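Local atomic coordinates of attachment invasion locus protein (PDB entry 3QRA), a protein that mediates adhesion of Yersinia pestis and probably promotes its invasion of eukaryotic cells, working from a beta-barrel embedded in the outer membrane. Residues Ser47-Arg52 and Thr148-Ala153; Ser73-Pro78 and Ser135-Lys140; Ser6-Tyr11 and Gly121-Pro126. All blocks are in the same frame, centred on the assembly; numbering follows the deposited sequence.

Contact 1: Ser47-Arg52 and Thr148-Ala153; sequences SFAQTR and TWMLGA. With C8E ((hydroxyethyloxy)tri(ethyloxy)octane), chain B; C8E ((hydroxyethyloxy)tri(ethyloxy)octane), chain E; C8E ((hydroxyethyloxy)tri(ethyloxy)octane), chain F.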
loop_
_atom_site.group_PDB
_atom_site.type_symbol
_atom_site.label_atom_id
_atom_site.label_comp_id
_atom_site.label_asym_id
_atom_site.label_seq_id
_atom_site.Cartn_x
_atom_site.Cartn_y
_atom_site.Cartn_z
ATOM N N SER A 47 0.248 6.467 -5.425
ATOM C CA SER A 47 0.680 5.726 -4.248
ATOM C C SER A 47 1.733 4.685 -4.625
ATOM O O SER A 47 1.586 3.964 -5.622
ATOM C CB SER A 47 -0.526 5.016 -3.610
ATOM O OG SER A 47 -0.121 4.159 -2.552
ATOM N N PHE A 48 2.789 4.625 -3.823
ATOM C CA PHE A 48 3.747 3.526 -3.883
ATOM C C PHE A 48 3.755 2.869 -2.524
ATOM O O PHE A 48 3.873 3.555 -1.502
ATOM C CB PHE A 48 5.181 3.997 -4.194
ATOM C CG PHE A 48 6.215 2.919 -3.948
ATOM C CD1 PHE A 48 6.451 1.938 -4.900
ATOM C CD2 PHE A 48 6.893 2.854 -2.740
ATOM C CE1 PHE A 48 7.376 0.918 -4.658
ATOM C CE2 PHE A 48 7.820 1.839 -2.495
ATOM C CZ PHE A 48 8.055 0.876 -3.459
ATOM N N ALA A 49 3.648 1.545 -2.509
ATOM C CA ALA A 49 3.709 0.808 -1.251
ATOM C C ALA A 49 4.677 -0.357 -1.356
ATOM O O ALA A 49 4.836 -0.968 -2.417
ATOM C CB ALA A 49 2.302 0.301 -0.848
ATOM N N GLN A 50 5.330 -0.665 -0.246
ATOM C CA GLN A 50 6.137 -1.866 -0.187
ATOM C C GLN A 50 5.992 -2.474 1.190
ATOM O O GLN A 50 5.997 -1.762 2.183
ATOM C CB GLN A 50 7.599 -1.555 -0.524
ATOM C CG GLN A 50 8.500 -1.299 0.664
ATOM C CD GLN A 50 9.973 -1.472 0.316
ATOM O OE1 GLN A 50 10.380 -1.248 -0.829
ATOM N NE2 GLN A 50 10.770 -1.906 1.292
ATOM N N THR A 51 5.809 -3.792 1.242
ATOM C CA THR A 51 5.854 -4.527 2.499
ATOM C C THR A 51 6.715 -5.770 2.318
ATOM O O THR A 51 6.923 -6.249 1.206
ATOM C CB THR A 51 4.454 -4.953 2.999
ATOM O OG1 THR A 51 3.831 -5.802 2.024
ATOM C CG2 THR A 51 3.573 -3.733 3.277
ATOM N N ARG A 52 7.231 -6.288 3.414
ATOM C CA ARG A 52 8.116 -7.435 3.302
ATOM C C ARG A 52 8.181 -8.189 4.598
ATOM O O ARG A 52 7.883 -7.663 5.672
ATOM C CB ARG A 52 9.521 -6.997 2.874
ATOM C CG ARG A 52 10.213 -6.080 3.863
ATOM C CD ARG A 52 11.443 -5.419 3.237
ATOM N NE ARG A 52 12.352 -4.881 4.246
ATOM N N THR A 148 -3.521 -4.823 2.142
ATOM C CA THR A 148 -2.547 -3.925 2.752
ATOM C C THR A 148 -3.208 -2.669 3.305
ATOM O O THR A 148 -3.908 -1.959 2.587
ATOM C CB THR A 148 -1.444 -3.525 1.738
ATOM O OG1 THR A 148 -0.821 -4.709 1.211
ATOM C CG2 THR A 148 -0.377 -2.604 2.405
ATOM N N TRP A 149 -2.974 -2.405 4.585
ATOM C CA TRP A 149 -3.438 -1.181 5.221
ATOM C C TRP A 149 -2.296 -0.189 5.314
ATOM O O TRP A 149 -1.144 -0.572 5.503
ATOM C CB TRP A 149 -3.987 -1.461 6.617
ATOM C CG TRP A 149 -5.380 -2.052 6.597
ATOM C CD1 TRP A 149 -5.716 -3.367 6.678
ATOM C CD2 TRP A 149 -6.608 -1.324 6.477
ATOM N NE1 TRP A 149 -7.089 -3.507 6.628
ATOM C CE2 TRP A 149 -7.656 -2.265 6.505
ATOM C CE3 TRP A 149 -6.922 0.037 6.351
ATOM C CZ2 TRP A 149 -9.002 -1.890 6.408
ATOM C CZ3 TRP A 149 -8.260 0.408 6.257
ATOM C CH2 TRP A 149 -9.281 -0.552 6.288
ATOM N N MET A 150 -2.640 1.087 5.176
ATOM C CA MET A 150 -1.649 2.153 5.133
ATOM C C MET A 150 -2.126 3.301 5.987
ATOM O O MET A 150 -3.303 3.674 5.931
ATOM C CB MET A 150 -1.454 2.627 3.690
ATOM C CG MET A 150 -0.985 1.503 2.741
ATOM S SD MET A 150 -0.983 2.030 1.016
ATOM C CE MET A 150 -1.216 0.430 0.220
ATOM N N LEU A 151 -1.200 3.866 6.764
ATOM C CA LEU A 151 -1.513 5.016 7.612
ATOM C C LEU A 151 -0.306 5.942 7.643
ATOM O O LEU A 151 0.761 5.555 8.111
ATOM C CB LEU A 151 -1.844 4.565 9.029
ATOM C CG LEU A 151 -2.037 5.677 10.069
ATOM C CD1 LEU A 151 -3.248 6.542 9.730
ATOM C CD2 LEU A 151 -2.182 5.085 11.470
ATOM N N GLY A 152 -0.482 7.164 7.153
ATOM C CA GLY A 152 0.631 8.072 6.972
ATOM C C GLY A 152 0.291 9.516 7.274
ATOM O O GLY A 152 -0.820 9.845 7.673
ATOM N N ALA A 153 1.278 10.380 7.098
ATOM C CA ALA A 153 1.111 11.792 7.399
ATOM C C ALA A 153 2.114 12.593 6.596
ATOM O O ALA A 153 3.122 12.062 6.106
ATOM C CB ALA A 153 1.286 12.063 8.904
HETATM C C1 C8E B . 8.824 11.948 2.542
HETATM C C2 C8E B . 7.779 13.037 2.755
HETATM C C3 C8E B . 6.971 12.789 4.024
HETATM C C4 C8E B . 6.931 14.026 4.915
HETATM C C5 C8E B . 7.470 13.723 6.313
HETATM C C6 C8E B . 6.317 13.673 7.307
HETATM C C7 C8E B . 6.672 12.856 8.545
HETATM C C8 C8E B . 5.426 12.234 9.169
HETATM O O9 C8E B . 5.693 10.870 9.412
HETATM C C10 C8E B . 4.663 10.193 10.100
HETATM C C11 C8E B . 4.411 8.909 9.326
HETATM O O12 C8E B . 3.484 8.101 10.014
HETATM C C13 C8E B . 2.248 8.739 10.139
HETATM C C14 C8E B . 1.506 8.207 11.349
HETATM O O15 C8E B . 0.165 8.634 11.248
HETATM C C16 C8E B . -0.014 9.948 11.734
HETATM C C17 C8E B . 0.369 10.030 13.205
HETATM C C1 C8E E . 4.395 9.118 -4.527
HETATM C C2 C8E E . 3.969 7.888 -5.318
HETATM C C3 C8E E . 3.399 8.295 -6.668
HETATM C C4 C8E E . 3.640 7.218 -7.717
HETATM C C5 C8E E . 2.368 6.949 -8.512
HETATM C C6 C8E E . 2.604 7.151 -10.004
HETATM C C7 C8E E . 1.439 6.606 -10.818
HETATM C C8 C8E E . 1.520 7.062 -12.270
HETATM C C1 C8E F . 11.276 4.437 -2.984
HETATM C C2 C8E F . 11.463 2.940 -2.769
HETATM C C3 C8E F . 11.571 2.205 -4.100
HETATM C C4 C8E F . 12.320 0.885 -3.949
HETATM C C5 C8E F . 11.468 -0.279 -4.442
HETATM C C6 C8E F . 12.222 -1.102 -5.479
HETATM C C7 C8E F . 11.628 -2.499 -5.627
HETATM C C8 C8E F . 12.301 -3.249 -6.770
HETATM O O9 C8E F . 12.272 -4.635 -6.513
#
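Across the interior of the outer-membrane beta-barrel, Met150 of strand 144-156 reaches over to Ala49 of strand 42-53. The methionine methyl makes the touch: Met150 CE lies 3.7 Å from Ala49 CB. CG is set beside the backbone N (chi1 -59°) and the chain runs extended from there, which spends the full length of the side chain on the gap. The sulfur is the next atom back, and Met150 SD is 4.2 Å from Ser47 OG, no more than a van der Waals approach; the hydroxyl has its hydrogen bond with Asn31. Further along, Thr51 and Thr148 meet tip to tip through their methyls, CG2 of Thr51 lying 4.2 Å from CG2 of Thr148. Their hydroxyls turn to a common partner, Ser14 OG, on strand 5-18.

The two segments are not sheet neighbours. Strands 5-18 and 28-37 separate them in the closed eight-stranded antiparallel sheet, and the segment axes cross at 117° and come no closer than 9.3 Å, a gap bridged by inward-pointing side chains. The outward side meets detergent, which probably occupies the place of membrane lipid: Phe48 CZ packs 3.7 Å from C5 of C8E (chain F), and, further along the other strand, Ala153 CB is 3.7 Å from C13 of C8E (chain B).

Contact 2: Ser73-Pro78 and Ser135-Lys140; sequences SVTAGP and SYEYSK. With C8E ((hydroxyethyloxy)tri(ethyloxy)octane), chain H.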
loop_
_atom_site.group_PDB
_atom_site.type_symbol
_atom_site.label_atom_id
_atom_site.label_comp_id
_atom_site.label_asym_id
_atom_site.label_seq_id
_atom_site.Cartn_x
_atom_site.Cartn_y
_atom_site.Cartn_z
ATOM N N SER A 73 3.611 -2.064 -4.810
ATOM C CA SER A 73 2.511 -1.668 -5.669
ATOM C C SER A 73 2.649 -0.215 -6.072
ATOM O O SER A 73 3.222 0.602 -5.338
ATOM C CB SER A 73 1.168 -1.902 -4.973
ATOM O OG SER A 73 0.976 -1.019 -3.878
ATOM N N VAL A 74 2.123 0.088 -7.254
ATOM C CA VAL A 74 2.031 1.462 -7.722
ATOM C C VAL A 74 0.589 1.620 -8.171
ATOM O O VAL A 74 0.104 0.860 -9.023
ATOM C CB VAL A 74 2.995 1.761 -8.882
ATOM C CG1 VAL A 74 2.746 3.173 -9.444
ATOM C CG2 VAL A 74 4.433 1.656 -8.410
ATOM N N THR A 75 -0.117 2.563 -7.553
ATOM C CA THR A 75 -1.539 2.759 -7.865
ATOM C C THR A 75 -1.860 4.246 -7.999
ATOM O O THR A 75 -1.118 5.096 -7.526
ATOM C CB THR A 75 -2.476 2.140 -6.789
ATOM O OG1 THR A 75 -2.194 2.730 -5.519
ATOM C CG2 THR A 75 -2.307 0.605 -6.688
ATOM N N ALA A 76 -2.969 4.567 -8.648
ATOM C CA ALA A 76 -3.331 5.970 -8.830
ATOM C C ALA A 76 -4.818 6.089 -9.041
ATOM O O ALA A 76 -5.485 5.114 -9.391
ATOM C CB ALA A 76 -2.584 6.571 -10.020
ATOM N N GLY A 77 -5.347 7.290 -8.837
ATOM C CA GLY A 77 -6.763 7.489 -9.085
ATOM C C GLY A 77 -7.277 8.840 -8.647
ATOM O O GLY A 77 -6.509 9.667 -8.147
ATOM N N PRO A 78 -8.588 9.073 -8.835
ATOM C CA PRO A 78 -9.167 10.383 -8.524
ATOM C C PRO A 78 -9.401 10.563 -7.029
ATOM O O PRO A 78 -9.709 9.598 -6.317
ATOM C CB PRO A 78 -10.512 10.353 -9.274
ATOM C CG PRO A 78 -10.934 8.884 -9.190
ATOM C CD PRO A 78 -9.610 8.097 -9.279
ATOM N N SER A 135 -5.476 4.300 4.005
ATOM C CA SER A 135 -6.072 3.582 2.882
ATOM C C SER A 135 -5.934 2.073 3.003
ATOM O O SER A 135 -5.157 1.569 3.814
ATOM C CB SER A 135 -5.472 4.071 1.551
ATOM O OG SER A 135 -4.187 3.518 1.318
ATOM N N TYR A 136 -6.720 1.369 2.195
ATOM C CA TYR A 136 -6.646 -0.079 2.087
ATOM C C TYR A 136 -6.434 -0.439 0.619
ATOM O O TYR A 136 -6.926 0.248 -0.295
ATOM C CB TYR A 136 -7.918 -0.749 2.625
ATOM C CG TYR A 136 -7.950 -2.240 2.366
ATOM C CD1 TYR A 136 -7.247 -3.121 3.186
ATOM C CD2 TYR A 136 -8.679 -2.772 1.303
ATOM C CE1 TYR A 136 -7.272 -4.489 2.953
ATOM C CE2 TYR A 136 -8.698 -4.144 1.061
ATOM C CZ TYR A 136 -7.992 -4.988 1.890
ATOM O OH TYR A 136 -8.000 -6.350 1.669
ATOM N N GLU A 137 -5.683 -1.510 0.399
ATOM C CA GLU A 137 -5.374 -1.978 -0.935
ATOM C C GLU A 137 -5.519 -3.490 -0.984
ATOM O O GLU A 137 -5.218 -4.161 -0.022
ATOM C CB GLU A 137 -3.936 -1.603 -1.251
ATOM C CG GLU A 137 -3.427 -2.056 -2.594
ATOM C CD GLU A 137 -2.076 -1.434 -2.855
ATOM O OE1 GLU A 137 -2.045 -0.201 -3.066
ATOM O OE2 GLU A 137 -1.057 -2.159 -2.797
ATOM N N TYR A 138 -5.957 -4.013 -2.120
ATOM C CA TYR A 138 -6.133 -5.450 -2.317
ATOM C C TYR A 138 -5.513 -5.861 -3.644
ATOM O O TYR A 138 -5.646 -5.159 -4.650
ATOM C CB TYR A 138 -7.621 -5.796 -2.325
ATOM C CG TYR A 138 -7.913 -7.238 -2.661
ATOM C CD1 TYR A 138 -7.768 -8.242 -1.704
ATOM C CD2 TYR A 138 -8.351 -7.599 -3.936
ATOM C CE1 TYR A 138 -8.054 -9.581 -2.016
ATOM C CE2 TYR A 138 -8.637 -8.926 -4.253
ATOM C CZ TYR A 138 -8.480 -9.905 -3.296
ATOM O OH TYR A 138 -8.776 -11.212 -3.620
ATOM N N SER A 139 -4.800 -6.980 -3.647
ATOM C CA SER A 139 -4.311 -7.535 -4.903
ATOM C C SER A 139 -4.367 -9.049 -4.824
ATOM O O SER A 139 -3.962 -9.635 -3.818
ATOM C CB SER A 139 -2.882 -7.058 -5.194
ATOM O OG SER A 139 -2.397 -7.559 -6.433
ATOM N N LYS A 140 -4.889 -9.685 -5.869
ATOM C CA LYS A 140 -4.874 -11.138 -5.938
ATOM C C LYS A 140 -3.840 -11.604 -6.956
ATOM O O LYS A 140 -3.924 -11.285 -8.143
ATOM C CB LYS A 140 -6.258 -11.723 -6.267
ATOM C CG LYS A 140 -6.294 -13.245 -6.106
ATOM C CD LYS A 140 -7.711 -13.799 -6.079
ATOM C CE LYS A 140 -7.695 -15.299 -5.796
ATOM N NZ LYS A 140 -9.068 -15.839 -5.655
HETATM C C1 C8E H . -9.520 4.282 5.594
HETATM C C2 C8E H . -9.708 3.149 4.593
HETATM C C3 C8E H . -11.108 3.168 3.987
HETATM C C4 C8E H . -11.141 2.429 2.652
HETATM C C5 C8E H . -12.220 1.349 2.630
HETATM C C6 C8E H . -11.644 -0.028 2.313
HETATM C C7 C8E H . -12.522 -1.127 2.901
HETATM C C8 C8E H . -11.941 -2.512 2.645
HETATM O O9 C8E H . -12.231 -3.358 3.739
HETATM O O HOH W 1 -0.329 1.706 -3.727
HETATM O O HOH W 2 -3.909 1.547 -3.442
#
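The segments 73-78 and 135-140 face each other across the barrel interior with backbones well apart, the nearest CA atoms being those of Ser73 and Ser139 at 9.0 Å. Glu137 bridges the gap. Its CG stands anti to the backbone N (chi1 178°) and the chain runs on extended, so that the carboxylate arrives beside strand 66-81. There Ser73 OG donates a short hydrogen bond to Glu137 OE2, 2.6 Å long. The hydroxyl comes in on the syn side of the oxygen, 17° out of the carboxylate plane, and Tyr71 OH gives the same oxygen a second bond.

The other oxygen is held by solvent. Waters 1 and 2 each donate to Glu137 OE1, both at 2.6 Å, and both also bond to Thr75 OG1, water 1 at 2.8 Å and water 2 at 2.9 Å. The hydroxyl and the carboxylate oxygen are thus joined twice over, through two waters, while Thr75 CG2 packs directly against Glu137 OE1 at 3.7 Å. Four hydrogen bonds reach the buried carboxylate, from Ser73, Tyr71 and two waters, which would favour a charged glutamate.

Outside the barrel, Tyr136 offers one ring face to C8E (chain H), with CD2 of Tyr136 3.5 Å from the detergent's C8, and its ring also meets that of Trp149. Strands 86-102 and 108-124 separate the two segments in the barrel wall; on the inner side Thr75 touches Leu91 and Ala117 of these strands.

Contact 3: Ser6-Tyr11 and Gly121-Pro126; sequences SISIGY and GLQFNP. With C8E ((hydroxyethyloxy)tri(ethyloxy)octane), chain B; C8E ((hydroxyethyloxy)tri(ethyloxy)octane), chain G.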
loop_
_atom_site.group_PDB
_atom_site.type_symbol
_atom_site.label_atom_id
_atom_site.label_comp_id
_atom_site.label_asym_id
_atom_site.label_seq_id
_atom_site.Cartn_x
_atom_site.Cartn_y
_atom_site.Cartn_z
ATOM N N SER A 6 -0.137 17.452 -1.864
ATOM C CA SER A 6 0.020 16.817 -0.559
ATOM C C SER A 6 1.010 15.668 -0.686
ATOM O O SER A 6 0.917 14.857 -1.591
ATOM C CB SER A 6 -1.320 16.272 -0.063
ATOM O OG SER A 6 -2.310 17.295 -0.023
ATOM N N ILE A 7 1.970 15.610 0.220
ATOM C CA ILE A 7 2.925 14.519 0.200
ATOM C C ILE A 7 2.895 13.883 1.578
ATOM O O ILE A 7 2.923 14.588 2.602
ATOM C CB ILE A 7 4.353 15.030 -0.160
ATOM C CG1 ILE A 7 5.375 13.888 -0.147
ATOM C CG2 ILE A 7 4.788 16.159 0.777
ATOM C CD1 ILE A 7 5.119 12.837 -1.204
ATOM N N SER A 8 2.814 12.557 1.600
ATOM C CA SER A 8 2.797 11.834 2.864
ATOM C C SER A 8 3.640 10.567 2.838
ATOM O O SER A 8 3.811 9.933 1.786
ATOM C CB SER A 8 1.365 11.493 3.290
ATOM O OG SER A 8 0.671 10.728 2.307
ATOM N N ILE A 9 4.157 10.214 4.015
ATOM C CA ILE A 9 4.810 8.928 4.203
ATOM C C ILE A 9 4.096 8.207 5.332
ATOM O O ILE A 9 3.597 8.838 6.267
ATOM C CB ILE A 9 6.337 9.061 4.507
ATOM C CG1 ILE A 9 7.026 7.701 4.367
ATOM C CG2 ILE A 9 6.586 9.668 5.894
ATOM C CD1 ILE A 9 8.554 7.780 4.405
ATOM N N GLY A 10 4.033 6.886 5.249
ATOM C CA GLY A 10 3.270 6.144 6.230
ATOM C C GLY A 10 3.664 4.694 6.379
ATOM O O GLY A 10 4.398 4.139 5.557
ATOM N N TYR A 11 3.150 4.096 7.446
ATOM C CA TYR A 11 3.285 2.675 7.701
ATOM C C TYR A 11 2.431 1.920 6.704
ATOM O O TYR A 11 1.342 2.383 6.322
ATOM C CB TYR A 11 2.772 2.352 9.099
ATOM C CG TYR A 11 3.493 3.051 10.224
ATOM C CD1 TYR A 11 4.656 2.511 10.765
ATOM C CD2 TYR A 11 2.996 4.238 10.764
ATOM C CE1 TYR A 11 5.312 3.137 11.806
ATOM C CE2 TYR A 11 3.649 4.875 11.800
ATOM C CZ TYR A 11 4.805 4.319 12.314
ATOM O OH TYR A 11 5.455 4.940 13.343
ATOM N N GLY A 121 -9.263 5.038 -0.036
ATOM C CA GLY A 121 -8.812 5.662 1.194
ATOM C C GLY A 121 -9.332 7.067 1.384
ATOM O O GLY A 121 -10.183 7.539 0.625
ATOM N N LEU A 122 -8.776 7.727 2.378
ATOM C CA LEU A 122 -9.102 9.081 2.635
ATOM C C LEU A 122 -7.968 9.911 3.152
ATOM O O LEU A 122 -7.040 9.408 3.683
ATOM C CB LEU A 122 -10.264 9.178 3.544
ATOM C CG LEU A 122 -10.207 8.506 4.846
ATOM C CD1 LEU A 122 -9.573 9.435 5.739
ATOM C CD2 LEU A 122 -11.584 8.192 5.343
ATOM N N GLN A 123 -8.119 11.199 2.948
ATOM C CA GLN A 123 -7.181 12.154 3.535
ATOM C C GLN A 123 -7.926 13.119 4.437
ATOM O O GLN A 123 -8.985 13.645 4.076
ATOM C CB GLN A 123 -6.417 12.936 2.460
ATOM C CG GLN A 123 -5.614 12.036 1.523
ATOM C CD GLN A 123 -4.348 12.699 1.029
ATOM O OE1 GLN A 123 -4.337 13.895 0.717
ATOM N NE2 GLN A 123 -3.267 11.927 0.962
ATOM N N PHE A 124 -7.342 13.359 5.607
ATOM C CA PHE A 124 -7.869 14.276 6.600
ATOM C C PHE A 124 -6.888 15.441 6.754
ATOM O O PHE A 124 -5.685 15.227 6.912
ATOM C CB PHE A 124 -8.033 13.531 7.932
ATOM C CG PHE A 124 -8.414 14.410 9.090
ATOM C CD1 PHE A 124 -9.532 15.228 9.025
ATOM C CD2 PHE A 124 -7.673 14.387 10.262
ATOM C CE1 PHE A 124 -9.883 16.034 10.098
ATOM C CE2 PHE A 124 -8.023 15.187 11.340
ATOM C CZ PHE A 124 -9.129 16.010 11.256
ATOM N N ASN A 125 -7.401 16.667 6.692
ATOM C CA ASN A 125 -6.582 17.858 6.926
ATOM C C ASN A 125 -7.009 18.557 8.207
ATOM O O ASN A 125 -7.909 19.395 8.180
ATOM C CB ASN A 125 -6.706 18.845 5.753
ATOM C CG ASN A 125 -6.425 18.196 4.409
ATOM O OD1 ASN A 125 -7.322 18.068 3.569
ATOM N ND2 ASN A 125 -5.182 17.753 4.209
ATOM N N PRO A 126 -6.359 18.226 9.333
ATOM C CA PRO A 126 -6.699 18.841 10.621
ATOM C C PRO A 126 -6.334 20.322 10.624
ATOM O O PRO A 126 -6.923 21.120 11.355
ATOM C CB PRO A 126 -5.823 18.071 11.621
ATOM C CG PRO A 126 -4.681 17.545 10.809
ATOM C CD PRO A 126 -5.248 17.261 9.444
HETATM C C1 C8E B . 8.824 11.948 2.542
HETATM C C2 C8E B . 7.779 13.037 2.755
HETATM C C3 C8E B . 6.971 12.789 4.024
HETATM C C4 C8E B . 6.931 14.026 4.915
HETATM C C5 C8E B . 7.470 13.723 6.313
HETATM C C6 C8E B . 6.317 13.673 7.307
HETATM C C7 C8E B . 6.672 12.856 8.545
HETATM C C8 C8E B . 5.426 12.234 9.169
HETATM O O9 C8E B . 5.693 10.870 9.412
HETATM C C10 C8E B . 4.663 10.193 10.100
HETATM C C11 C8E B . 4.411 8.909 9.326
HETATM O O12 C8E B . 3.484 8.101 10.014
HETATM C C13 C8E B . 2.248 8.739 10.139
HETATM C C14 C8E B . 1.506 8.207 11.349
HETATM O O15 C8E B . 0.165 8.634 11.248
HETATM C C16 C8E B . -0.014 9.948 11.734
HETATM C C17 C8E B . 0.369 10.030 13.205
HETATM C C1 C8E G . -0.823 0.607 9.158
HETATM C C2 C8E G . 0.036 0.066 10.302
HETATM C C3 C8E G . 0.372 1.166 11.305
HETATM C C4 C8E G . 0.879 0.605 12.632
HETATM C C5 C8E G . 1.477 1.706 13.505
HETATM C C6 C8E G . 2.948 1.454 13.821
HETATM C C7 C8E G . 3.213 1.568 15.319
HETATM C C8 C8E G . 4.640 1.167 15.673
HETATM O O HOH W 3 -0.426 12.520 0.357
HETATM O O HOH W 4 -4.351 16.497 1.638
#
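Gln123 turns its CG beside the backbone N (chi1 -59°) and bends at chi2 (-148°), which brings its amide up to Ser6, whose OG also lies beside its own backbone N (chi1 -56°). This is a water-mediated crossing of the lumen of the eight-stranded outer-membrane barrel, between strands 5-18 and 108-124. It lies well away from the middle of the chain, near the end where both termini gather, which in barrels of this kind is the periplasmic end. Direct touching is slight: Gln123 OE1 comes to 3.9 Å from Ser6 CB.

Two waters do most of the joining. Water 4 donates to Gln123 OE1 at 2.8 Å and is bonded to Ser6 OG at 2.7 Å. It also accepts from Asn125 ND2 at 3.0 Å, so three side chains share it. On the amide's other end, water 3 accepts from Gln123 NE2 at 3.0 Å and bonds to Ser8 OG at 2.9 Å, with a weak additional bond to Ser6 O.

Charged residues fix which way round the amide sits: Arg35 NH1 bonds to Gln123 OE1, and Asp133 OD1 receives Gln123 NE2. With the waters added, each end of this buried amide is met twice. Asn125 is held in a similar way, its OD1 by Arg81 and its ND2 additionally by the carbonyl of Phe130.

Strand 5-18 meets detergent on its outer side. Ile9 packs on C8E (chain B) through its CG2 branch, and Tyr11 presents one ring face to C8E (chain G), whose C6 lies over the centre of the ring, 3.5 Å above its plane.

All three contacts cross the interior of one closed antiparallel sheet, each joining strands with two others between them by the shorter way round. Contacts 1 and 2 are close, centres about 9 Å apart, and use adjacent strand pairs, 42-53 with 66-81 and 130-141 with 144-156; Met150 CE packs 3.4 Å from Glu137 OE1. Contact 3 lies about 11 Å from contact 1 and 15 Å from contact 2, measured between centres. Along the chain, contact 2 falls wholly between the segments of contact 1, whereas contact 3 crosses both. Its strand 5-18 pairs with 144-156, which closes the barrel and brings the first and last strands of the chain side by side.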